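Local coordinates for amine oxidase domain-containing protein (Pyrococcus furiosus, PDB 3NRN) that binds adenosine monophosphate and is probably an oxidoreductase of the flavin-containing amine oxidase family, though its substrate is not known, at residues M319-K322 and K328-E331; I270-A275 and E335-I340; S150-G153 and S159-D162; Y312-A317 and E345-Q350. All coordinates share one frame; numbering follows the deposited sequence.

Interaction 1: residues M319-K322 and K328-E331; sequences MALK and KAIE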
loop_
_atom_site.group_PDB
_atom_site.type_symbol
_atom_site.label_atom_id
_atom_site.label_comp_id
_atom_site.label_asym_id
_atom_site.label_seq_id
_atom_site.Cartn_x
_atom_site.Cartn_y
_atom_site.Cartn_z
HETATM N N MSE A 319 10.222 -1.274 -8.585
HETATM C CA MSE A 319 10.191 -1.913 -9.892
HETATM C C MSE A 319 9.144 -3.017 -9.868
HETATM O O MSE A 319 9.218 -3.926 -9.042
HETATM C CB MSE A 319 11.563 -2.531 -10.238
HETATM C CG MSE A 319 11.614 -3.273 -11.597
HETATM SE SE MSE A 319 13.041 -4.415 -11.872
HETATM C CE MSE A 319 12.378 -5.888 -11.256
ATOM N N ALA A 320 8.159 -2.924 -10.753
ATOM C CA ALA A 320 7.147 -3.967 -10.855
ATOM C C ALA A 320 7.879 -5.114 -11.564
ATOM O O ALA A 320 8.431 -4.926 -12.651
ATOM C CB ALA A 320 5.970 -3.475 -11.695
ATOM N N LEU A 321 7.907 -6.294 -10.956
ATOM C CA LEU A 321 8.625 -7.408 -11.572
ATOM C C LEU A 321 7.934 -7.993 -12.804
ATOM O O LEU A 321 8.587 -8.295 -13.806
ATOM C CB LEU A 321 8.859 -8.520 -10.548
ATOM C CG LEU A 321 9.640 -9.738 -11.055
ATOM C CD1 LEU A 321 11.039 -9.327 -11.486
ATOM C CD2 LEU A 321 9.709 -10.780 -9.954
ATOM N N LYS A 322 6.617 -8.143 -12.732
ATOM C CA LYS A 322 5.860 -8.720 -13.833
ATOM C C LYS A 322 6.418 -10.125 -14.047
ATOM O O LYS A 322 6.556 -10.880 -13.080
ATOM C CB LYS A 322 6.014 -7.843 -15.083
ATOM C CG LYS A 322 5.589 -6.393 -14.818
ATOM C CD LYS A 322 5.624 -5.506 -16.059
ATOM C CE LYS A 322 5.097 -4.111 -15.731
ATOM N NZ LYS A 322 5.054 -3.198 -16.912
ATOM N N LYS A 328 18.241 -11.047 -13.199
ATOM C CA LYS A 328 18.429 -10.113 -14.298
ATOM C C LYS A 328 17.787 -8.770 -13.985
ATOM O O LYS A 328 18.359 -7.720 -14.266
ATOM C CB LYS A 328 17.831 -10.690 -15.582
ATOM C CG LYS A 328 18.542 -11.944 -16.068
ATOM C CD LYS A 328 17.918 -12.469 -17.350
ATOM C CE LYS A 328 18.618 -13.726 -17.835
ATOM N NZ LYS A 328 18.039 -14.205 -19.118
ATOM N N ALA A 329 16.596 -8.816 -13.395
ATOM C CA ALA A 329 15.860 -7.610 -13.035
ATOM C C ALA A 329 16.631 -6.774 -12.021
ATOM O O ALA A 329 16.744 -5.553 -12.171
ATOM C CB ALA A 329 14.492 -7.988 -12.472
ATOM N N ILE A 330 17.146 -7.422 -10.979
ATOM C CA ILE A 330 17.905 -6.704 -9.963
ATOM C C ILE A 330 19.114 -6.039 -10.611
ATOM O O ILE A 330 19.401 -4.872 -10.348
ATOM C CB ILE A 330 18.383 -7.642 -8.836
ATOM C CG1 ILE A 330 17.179 -8.095 -7.994
ATOM C CG2 ILE A 330 19.402 -6.923 -7.956
ATOM C CD1 ILE A 330 17.530 -9.050 -6.856
ATOM N N GLU A 331 19.809 -6.790 -11.462
ATOM C CA GLU A 331 20.979 -6.289 -12.177
ATOM C C GLU A 331 20.622 -5.092 -13.058
ATOM O O GLU A 331 21.359 -4.111 -13.112
ATOM C CB GLU A 331 21.578 -7.391 -13.058
ATOM C CG GLU A 331 22.561 -8.307 -12.357
ATOM C CD GLU A 331 23.062 -9.416 -13.265
ATOM O OE1 GLU A 331 23.421 -9.114 -14.423
ATOM O OE2 GLU A 331 23.101 -10.586 -12.822
#
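Met-319, a selenomethionine, and Leu-321 both close on the methyl group of Ala-329. The contact illustrates how a beta-alpha-beta crossover begins: strand 312-320 ends, the chain turns back within five residues, and helix 326-340 starts its return across the sheet on the way to the parallel strand 345-351. Van der Waals contact between buried apolar groups joins the two segments. Met-319 brings the terminal methyl of a chain that runs out extended, with CG anti to the backbone N, and then bends at its last torsion (chi3 90°), which swings CE to Ala-329. There CE stands 3.2 Å from CB of Ala-329, tighter than carbons usually pack, so the exact position of this methyl is doubtful. Leu-321 adds a single branch, its CD1 lying 3.8 Å from the CB of Ala-329. Hydrogen bonding belongs to the surroundings: Met-319 and Leu-321 pair through their backbones with Ile-270 and Glu-268, and the Ile-270 side chain also packs on Ala-329. The small methyl is thus held by larger groups at the end of strand 312-320 and, through Ile-270, of its neighbour. The selenium sits farther back, with SE of Met-319 3.9 Å from both CB and O of Ala-329.

Interaction 2: residues I270-A275 and E335-I340; sequences IKFNLA and EELLEI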
loop_
_atom_site.group_PDB
_atom_site.type_symbol
_atom_site.label_atom_id
_atom_site.label_comp_id
_atom_site.label_asym_id
_atom_site.label_seq_id
_atom_site.Cartn_x
_atom_site.Cartn_y
_atom_site.Cartn_z
ATOM N N ILE A 270 10.144 -5.303 -6.916
ATOM C CA ILE A 270 11.497 -5.242 -6.407
ATOM C C ILE A 270 11.761 -3.834 -5.916
ATOM O O ILE A 270 11.409 -2.856 -6.578
ATOM C CB ILE A 270 12.549 -5.625 -7.492
ATOM C CG1 ILE A 270 12.342 -7.081 -7.926
ATOM C CG2 ILE A 270 13.961 -5.448 -6.939
ATOM C CD1 ILE A 270 13.423 -7.633 -8.833
ATOM N N LYS A 271 12.360 -3.745 -4.735
ATOM C CA LYS A 271 12.697 -2.468 -4.129
ATOM C C LYS A 271 14.207 -2.309 -4.091
ATOM O O LYS A 271 14.931 -3.230 -3.715
ATOM C CB LYS A 271 12.139 -2.393 -2.710
ATOM C CG LYS A 271 10.808 -1.668 -2.596
ATOM C CD LYS A 271 10.178 -1.887 -1.231
ATOM C CE LYS A 271 11.113 -1.489 -0.094
ATOM N NZ LYS A 271 10.566 -1.957 1.215
ATOM N N PHE A 272 14.674 -1.137 -4.493
ATOM C CA PHE A 272 16.096 -0.838 -4.503
ATOM C C PHE A 272 16.387 0.251 -3.485
ATOM O O PHE A 272 15.837 1.346 -3.556
ATOM C CB PHE A 272 16.524 -0.376 -5.901
ATOM C CG PHE A 272 16.421 -1.451 -6.946
ATOM C CD1 PHE A 272 17.500 -2.287 -7.210
ATOM C CD2 PHE A 272 15.229 -1.657 -7.638
ATOM C CE1 PHE A 272 17.397 -3.315 -8.148
ATOM C CE2 PHE A 272 15.115 -2.683 -8.577
ATOM C CZ PHE A 272 16.201 -3.513 -8.832
ATOM N N ASN A 273 17.243 -0.065 -2.525
ATOM C CA ASN A 273 17.622 0.895 -1.498
ATOM C C ASN A 273 19.021 1.369 -1.894
ATOM O O ASN A 273 19.968 0.587 -1.881
ATOM C CB ASN A 273 17.635 0.204 -0.134
ATOM C CG ASN A 273 16.278 -0.402 0.227
ATOM O OD1 ASN A 273 15.354 0.310 0.611
ATOM N ND2 ASN A 273 16.154 -1.720 0.088
ATOM N N LEU A 274 19.136 2.645 -2.253
ATOM C CA LEU A 274 20.401 3.218 -2.710
ATOM C C LEU A 274 20.955 4.301 -1.787
ATOM O O LEU A 274 20.251 5.244 -1.431
ATOM C CB LEU A 274 20.205 3.804 -4.116
ATOM C CG LEU A 274 21.422 4.317 -4.892
ATOM C CD1 LEU A 274 22.263 3.136 -5.357
ATOM C CD2 LEU A 274 20.955 5.132 -6.093
ATOM N N ALA A 275 22.223 4.165 -1.411
ATOM C CA ALA A 275 22.871 5.142 -0.534
ATOM C C ALA A 275 23.696 6.126 -1.359
ATOM O O ALA A 275 24.831 5.836 -1.736
ATOM C CB ALA A 275 23.763 4.427 0.474
ATOM N N GLU A 335 21.699 -1.103 -12.610
ATOM C CA GLU A 335 22.288 -0.493 -13.797
ATOM C C GLU A 335 21.639 0.864 -14.085
ATOM O O GLU A 335 22.331 1.855 -14.325
ATOM C CB GLU A 335 22.104 -1.406 -15.014
ATOM C CG GLU A 335 22.515 -0.759 -16.332
ATOM C CD GLU A 335 21.814 -1.369 -17.535
ATOM O OE1 GLU A 335 22.107 -2.534 -17.881
ATOM O OE2 GLU A 335 20.959 -0.678 -18.132
ATOM N N GLU A 336 20.310 0.904 -14.069
ATOM C CA GLU A 336 19.586 2.144 -14.339
ATOM C C GLU A 336 19.860 3.176 -13.253
ATOM O O GLU A 336 19.956 4.371 -13.536
ATOM C CB GLU A 336 18.082 1.872 -14.435
ATOM C CG GLU A 336 17.708 0.851 -15.501
ATOM C CD GLU A 336 16.224 0.554 -15.543
ATOM O OE1 GLU A 336 15.616 0.401 -14.463
ATOM O OE2 GLU A 336 15.663 0.460 -16.654
ATOM N N LEU A 337 19.988 2.713 -12.012
ATOM C CA LEU A 337 20.257 3.607 -10.895
ATOM C C LEU A 337 21.680 4.153 -10.964
ATOM O O LEU A 337 21.940 5.278 -10.544
ATOM C CB LEU A 337 20.025 2.883 -9.563
ATOM C CG LEU A 337 18.553 2.622 -9.203
ATOM C CD1 LEU A 337 18.453 1.835 -7.897
ATOM C CD2 LEU A 337 17.827 3.952 -9.070
ATOM N N LEU A 338 22.602 3.358 -11.496
ATOM C CA LEU A 338 23.986 3.805 -11.628
ATOM C C LEU A 338 24.023 4.943 -12.651
ATOM O O LEU A 338 24.717 5.944 -12.465
ATOM C CB LEU A 338 24.877 2.646 -12.091
ATOM C CG LEU A 338 26.393 2.873 -12.182
ATOM C CD1 LEU A 338 27.109 1.527 -12.298
ATOM C CD2 LEU A 338 26.719 3.761 -13.379
ATOM N N GLU A 339 23.258 4.786 -13.725
ATOM C CA GLU A 339 23.193 5.787 -14.778
ATOM C C GLU A 339 22.568 7.089 -14.278
ATOM O O GLU A 339 22.981 8.174 -14.682
ATOM C CB GLU A 339 22.392 5.236 -15.963
ATOM C CG GLU A 339 22.178 6.216 -17.110
ATOM C CD GLU A 339 23.465 6.883 -17.574
ATOM O OE1 GLU A 339 24.497 6.184 -17.685
ATOM O OE2 GLU A 339 23.441 8.105 -17.837
ATOM N N ILE A 340 21.578 6.979 -13.394
ATOM C CA ILE A 340 20.899 8.155 -12.851
ATOM C C ILE A 340 21.687 8.753 -11.695
ATOM O O ILE A 340 21.780 9.975 -11.566
ATOM C CB ILE A 340 19.477 7.811 -12.345
ATOM C CG1 ILE A 340 18.645 7.225 -13.486
ATOM C CG2 ILE A 340 18.803 9.060 -11.791
ATOM C CD1 ILE A 340 17.264 6.760 -13.065
#
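Leu-337 projects from its helix into the angle between Phe-272 and Leu-274, two residues of one strand whose side chains rise on the same face of the sheet. Its CD1 makes the closest approach, 3.5 Å from CB of Phe-272 and 4.0 Å from CG of the same residue, so the methyl rests at the root of the ring, not at its far end. The two side chains meet on the slant. With chi2 at 177°, CD1 of Leu-337 lies anti to CA, which extends this branch toward the strand. Leu-274 touches nearer the helix backbone, its CD2 lying 4.2 Å from CB of Leu-337. This is a helix laid on a mixed sheet: helix 326-340 links the parallel strands 312-320 and 345-351 in a beta-alpha-beta crossover, and strand 269-277 runs antiparallel between them. Around this core, Trp-334 of the same helix meets the Phe-272 ring edge-to-face and also touches Leu-274, while Met-319 and Ile-330 pack on Phe-272. Farther out, Glu-336 ties the helix to a neighbouring loop, its OE2 and OE1 accepting the backbone N-H groups of Met-293 and Ile-294 respectively.

Interaction 3: residues S150-G153 and S159-D162; sequences SFAG and SLSD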
loop_
_atom_site.group_PDB
_atom_site.type_symbol
_atom_site.label_atom_id
_atom_site.label_comp_id
_atom_site.label_asym_id
_atom_site.label_seq_id
_atom_site.Cartn_x
_atom_site.Cartn_y
_atom_site.Cartn_z
ATOM N N SER A 150 4.477 3.749 -16.134
ATOM C CA SER A 150 5.278 3.843 -14.921
ATOM C C SER A 150 4.333 3.980 -13.728
ATOM O O SER A 150 4.528 3.351 -12.689
ATOM C CB SER A 150 6.218 5.046 -14.985
ATOM O OG SER A 150 7.222 4.832 -15.956
ATOM N N PHE A 151 3.302 4.802 -13.888
ATOM C CA PHE A 151 2.323 4.988 -12.829
ATOM C C PHE A 151 1.714 3.635 -12.452
ATOM O O PHE A 151 1.644 3.286 -11.276
ATOM C CB PHE A 151 1.208 5.933 -13.291
ATOM C CG PHE A 151 0.089 6.066 -12.301
ATOM C CD1 PHE A 151 0.280 6.743 -11.100
ATOM C CD2 PHE A 151 -1.140 5.467 -12.542
ATOM C CE1 PHE A 151 -0.735 6.816 -10.156
ATOM C CE2 PHE A 151 -2.162 5.534 -11.604
ATOM C CZ PHE A 151 -1.961 6.207 -10.410
ATOM N N ALA A 152 1.275 2.881 -13.459
ATOM C CA ALA A 152 0.667 1.572 -13.237
ATOM C C ALA A 152 1.642 0.621 -12.552
ATOM O O ALA A 152 1.256 -0.149 -11.669
ATOM C CB ALA A 152 0.191 0.974 -14.573
ATOM N N GLY A 153 2.909 0.674 -12.956
ATOM C CA GLY A 153 3.901 -0.195 -12.346
ATOM C C GLY A 153 4.138 0.175 -10.892
ATOM O O GLY A 153 4.177 -0.684 -10.015
ATOM N N SER A 159 1.130 -3.636 -15.707
ATOM C CA SER A 159 1.242 -2.813 -16.901
ATOM C C SER A 159 -0.101 -2.138 -17.108
ATOM O O SER A 159 -1.130 -2.622 -16.629
ATOM C CB SER A 159 1.584 -3.671 -18.120
ATOM O OG SER A 159 2.892 -4.203 -18.002
ATOM N N LEU A 160 -0.089 -1.020 -17.823
ATOM C CA LEU A 160 -1.307 -0.272 -18.086
ATOM C C LEU A 160 -2.392 -1.172 -18.685
ATOM O O LEU A 160 -3.569 -1.063 -18.333
ATOM C CB LEU A 160 -0.996 0.895 -19.023
ATOM C CG LEU A 160 -1.993 2.052 -19.033
ATOM C CD1 LEU A 160 -2.260 2.530 -17.613
ATOM C CD2 LEU A 160 -1.432 3.184 -19.869
ATOM N N SER A 161 -1.992 -2.075 -19.576
ATOM C CA SER A 161 -2.949 -2.982 -20.204
ATOM C C SER A 161 -3.557 -3.964 -19.201
ATOM O O SER A 161 -4.541 -4.639 -19.507
ATOM C CB SER A 161 -2.286 -3.749 -21.361
ATOM O OG SER A 161 -1.144 -4.475 -20.928
ATOM N N ASP A 162 -2.983 -4.038 -18.002
ATOM C CA ASP A 162 -3.499 -4.938 -16.975
ATOM C C ASP A 162 -4.592 -4.292 -16.126
ATOM O O ASP A 162 -5.242 -4.963 -15.321
ATOM C CB ASP A 162 -2.372 -5.427 -16.065
ATOM C CG ASP A 162 -1.438 -6.393 -16.765
ATOM O OD1 ASP A 162 -1.937 -7.333 -17.414
ATOM O OD2 ASP A 162 -0.208 -6.218 -16.660
#
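Ala-152 sets its methyl against the backbone where Ser-159 passes into Leu-160. CB of Ala-152 lies 3.8 Å from N of Leu-160 and 4.0 Å from C of Ser-159, so a small side chain on helix 142-156 allows the returning chain to lie close to the helix surface. The case is a tight connection between successive helices, in which the 3-10 segment 160-162 lies between helices 142-156 and 165-178. Leu-160 holds CG roughly anti to its own nitrogen (chi1 -159°), and its CD1 passes 4.2 Å from CB of Ala-152 while the side chain also packs on Ala-130 and Asp-131 of helix 130-137. Asp-162 folds back on the start of the turn: chi1 of -71° keeps CG beside its backbone N, and OD2 uses its anti lone pair to accept N-H of Ser-159 at 3.1 Å, with an angle of 153° at the hydrogen. The backbone closes the same loop, N of Asp-162 donating to O of Ser-159 at 2.7 Å. Ser-159 aims its hydroxyl elsewhere, toward NZ of Lys-322, and Glu-149 OE2 accepts N-H of Leu-160. Chemically the contact is divided: the helix offers a methyl, which sets no direction; the bonds of Asp-162 hold the turn in shape, while Glu-149, on the helix itself, is likely to fix its orientation through N of Leu-160.

Interaction 4: residues Y312-A317 and E345-Q350; sequences YTLIMA and EPLLAQ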
loop_
_atom_site.group_PDB
_atom_site.type_symbol
_atom_site.label_atom_id
_atom_site.label_comp_id
_atom_site.label_asym_id
_atom_site.label_seq_id
_atom_site.Cartn_x
_atom_site.Cartn_y
_atom_site.Cartn_z
ATOM N N TYR A 312 24.896 10.820 4.061
ATOM C CA TYR A 312 24.243 10.072 2.998
ATOM C C TYR A 312 22.773 10.416 2.838
ATOM O O TYR A 312 22.128 10.913 3.759
ATOM C CB TYR A 312 24.365 8.571 3.255
ATOM C CG TYR A 312 25.678 7.971 2.826
ATOM C CD1 TYR A 312 26.002 7.857 1.477
ATOM C CD2 TYR A 312 26.589 7.498 3.769
ATOM C CE1 TYR A 312 27.201 7.282 1.077
ATOM C CE2 TYR A 312 27.793 6.923 3.379
ATOM C CZ TYR A 312 28.092 6.816 2.031
ATOM O OH TYR A 312 29.279 6.238 1.641
ATOM N N THR A 313 22.259 10.151 1.645
ATOM C CA THR A 313 20.860 10.372 1.335
ATOM C C THR A 313 20.319 8.987 0.992
ATOM O O THR A 313 21.027 8.171 0.399
ATOM C CB THR A 313 20.685 11.297 0.124
ATOM O OG1 THR A 313 21.357 12.539 0.368
ATOM C CG2 THR A 313 19.215 11.564 -0.122
ATOM N N LEU A 314 19.078 8.718 1.380
ATOM C CA LEU A 314 18.468 7.427 1.111
ATOM C C LEU A 314 17.512 7.507 -0.075
ATOM O O LEU A 314 16.567 8.290 -0.072
ATOM C CB LEU A 314 17.733 6.926 2.362
ATOM C CG LEU A 314 16.900 5.641 2.267
ATOM C CD1 LEU A 314 17.711 4.533 1.610
ATOM C CD2 LEU A 314 16.450 5.223 3.666
ATOM N N ILE A 315 17.783 6.705 -1.099
ATOM C CA ILE A 315 16.942 6.664 -2.289
ATOM C C ILE A 315 16.283 5.292 -2.360
ATOM O O ILE A 315 16.947 4.272 -2.173
ATOM C CB ILE A 315 17.775 6.877 -3.579
ATOM C CG1 ILE A 315 18.251 8.329 -3.662
ATOM C CG2 ILE A 315 16.942 6.497 -4.814
ATOM C CD1 ILE A 315 17.140 9.335 -3.858
HETATM N N MSE A 316 14.979 5.269 -2.614
HETATM C CA MSE A 316 14.246 4.011 -2.726
HETATM C C MSE A 316 13.535 3.983 -4.067
HETATM O O MSE A 316 12.752 4.882 -4.377
HETATM C CB MSE A 316 13.209 3.863 -1.600
HETATM C CG MSE A 316 13.772 3.540 -0.206
HETATM SE SE MSE A 316 12.420 3.247 0.990
HETATM C CE MSE A 316 13.317 2.857 2.463
ATOM N N ALA A 317 13.818 2.957 -4.862
ATOM C CA ALA A 317 13.198 2.817 -6.172
ATOM C C ALA A 317 12.323 1.577 -6.193
ATOM O O ALA A 317 12.651 0.559 -5.580
ATOM C CB ALA A 317 14.268 2.718 -7.261
ATOM N N GLU A 345 25.643 4.003 -4.133
ATOM C CA GLU A 345 26.152 2.687 -3.762
ATOM C C GLU A 345 25.063 1.762 -3.220
ATOM O O GLU A 345 24.521 1.981 -2.139
ATOM C CB GLU A 345 27.292 2.830 -2.748
ATOM C CG GLU A 345 27.251 4.107 -1.923
ATOM C CD GLU A 345 28.615 4.472 -1.356
ATOM O OE1 GLU A 345 28.733 5.528 -0.699
ATOM O OE2 GLU A 345 29.575 3.706 -1.572
ATOM N N PRO A 346 24.733 0.706 -3.980
ATOM C CA PRO A 346 23.714 -0.290 -3.634
ATOM C C PRO A 346 23.765 -0.763 -2.185
ATOM O O PRO A 346 24.798 -1.240 -1.716
ATOM C CB PRO A 346 23.996 -1.421 -4.618
ATOM C CG PRO A 346 24.454 -0.682 -5.835
ATOM C CD PRO A 346 25.388 0.358 -5.256
ATOM N N LEU A 347 22.642 -0.629 -1.483
ATOM C CA LEU A 347 22.548 -1.053 -0.088
ATOM C C LEU A 347 21.845 -2.396 0.030
ATOM O O LEU A 347 22.313 -3.296 0.725
ATOM C CB LEU A 347 21.770 -0.028 0.741
ATOM C CG LEU A 347 22.437 1.271 1.186
ATOM C CD1 LEU A 347 21.417 2.120 1.932
ATOM C CD2 LEU A 347 23.624 0.966 2.083
ATOM N N LEU A 348 20.711 -2.523 -0.655
ATOM C CA LEU A 348 19.931 -3.748 -0.606
ATOM C C LEU A 348 18.768 -3.723 -1.592
ATOM O O LEU A 348 18.111 -2.695 -1.780
ATOM C CB LEU A 348 19.382 -3.949 0.810
ATOM C CG LEU A 348 18.456 -5.135 1.077
ATOM C CD1 LEU A 348 19.281 -6.403 1.241
ATOM C CD2 LEU A 348 17.647 -4.873 2.340
ATOM N N ALA A 349 18.529 -4.866 -2.223
ATOM C CA ALA A 349 17.430 -5.008 -3.161
ATOM C C ALA A 349 16.465 -5.939 -2.446
ATOM O O ALA A 349 16.861 -7.005 -1.982
ATOM C CB ALA A 349 17.913 -5.639 -4.458
ATOM N N GLN A 350 15.209 -5.530 -2.330
ATOM C CA GLN A 350 14.222 -6.359 -1.652
ATOM C C GLN A 350 13.151 -6.836 -2.619
ATOM O O GLN A 350 12.564 -6.035 -3.353
ATOM C CB GLN A 350 13.565 -5.578 -0.512
ATOM C CG GLN A 350 14.453 -5.350 0.698
ATOM C CD GLN A 350 13.903 -4.265 1.609
ATOM O OE1 GLN A 350 13.817 -3.102 1.218
ATOM N NE2 GLN A 350 13.525 -4.641 2.822
#
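Tyr-312 and Glu-345 meet through a hydroxyl and a carboxylate, spanning the strand that runs between theirs. Strands 312-320 and 345-351 are parallel members of a mixed sheet, with strand 269-277 antiparallel to both, so the contact across the interval is made by side chains. From CB, the tyrosine side chain carries its ring past Pro-277 of the middle strand and Phe-47 of strand 47-50. Along one edge of the ring, CD1 of Tyr-312 is 4.2 Å from OE1 of Glu-345. CE1 of Tyr-312 is 2.9 Å from OE1 of Glu-345, and CZ of Tyr-312 is 3.1 Å from OE1 of Glu-345. At the tip OH of Tyr-312 donates to OE1 of Glu-345 at 2.5 Å. The acceptor lies near the ring plane, yet the hydroxyl sits 37° out of the carboxylate plane, and the two planes are turned 59° apart. Glu-345 reaches this position with a nearly eclipsed first torsion (chi1 25°) followed by an extended chain, which suggests some strain, and the very short distances, that to CE1 included, deserve caution. Beside this bond, CD1 of Leu-314 and CD1 of Leu-347 come within 4.4 Å, and both leucines also touch Phe-47. Leu-347 belongs to a classic beta bulge, in which it and Leu-348 together face Asn-273. Replacing Tyr-312 by a phenylalanine would probably leave OE1 of Glu-345 without its phenolic donor and the carboxylate freer to turn. The phenol-carboxylate bond ties the two outer strands of the trio across the middle one, and would be expected to favour the charged form of Glu-345.

Overall arrangement
Interactions 1, 2 and 4 describe one beta-alpha-beta crossover, strand 312-320, helix 326-340 and strand 345-351, with strand 269-277, earlier in the chain, lying between its two strands. Interactions 2 and 4 have centres about 7 Å apart and share backbone pairing through that middle strand; interaction 1 lies about 11 Å from interaction 2 and packs the start of the same helix against the C-terminal end of strand 312-320. Interaction 3 comes first along the chain, in a helical region, about 15 Å from interaction 1 between centres. Lys-322 and Ser-159 join these two directly. Helical and sheet elements are thereby connected, all away from the AMP pocket.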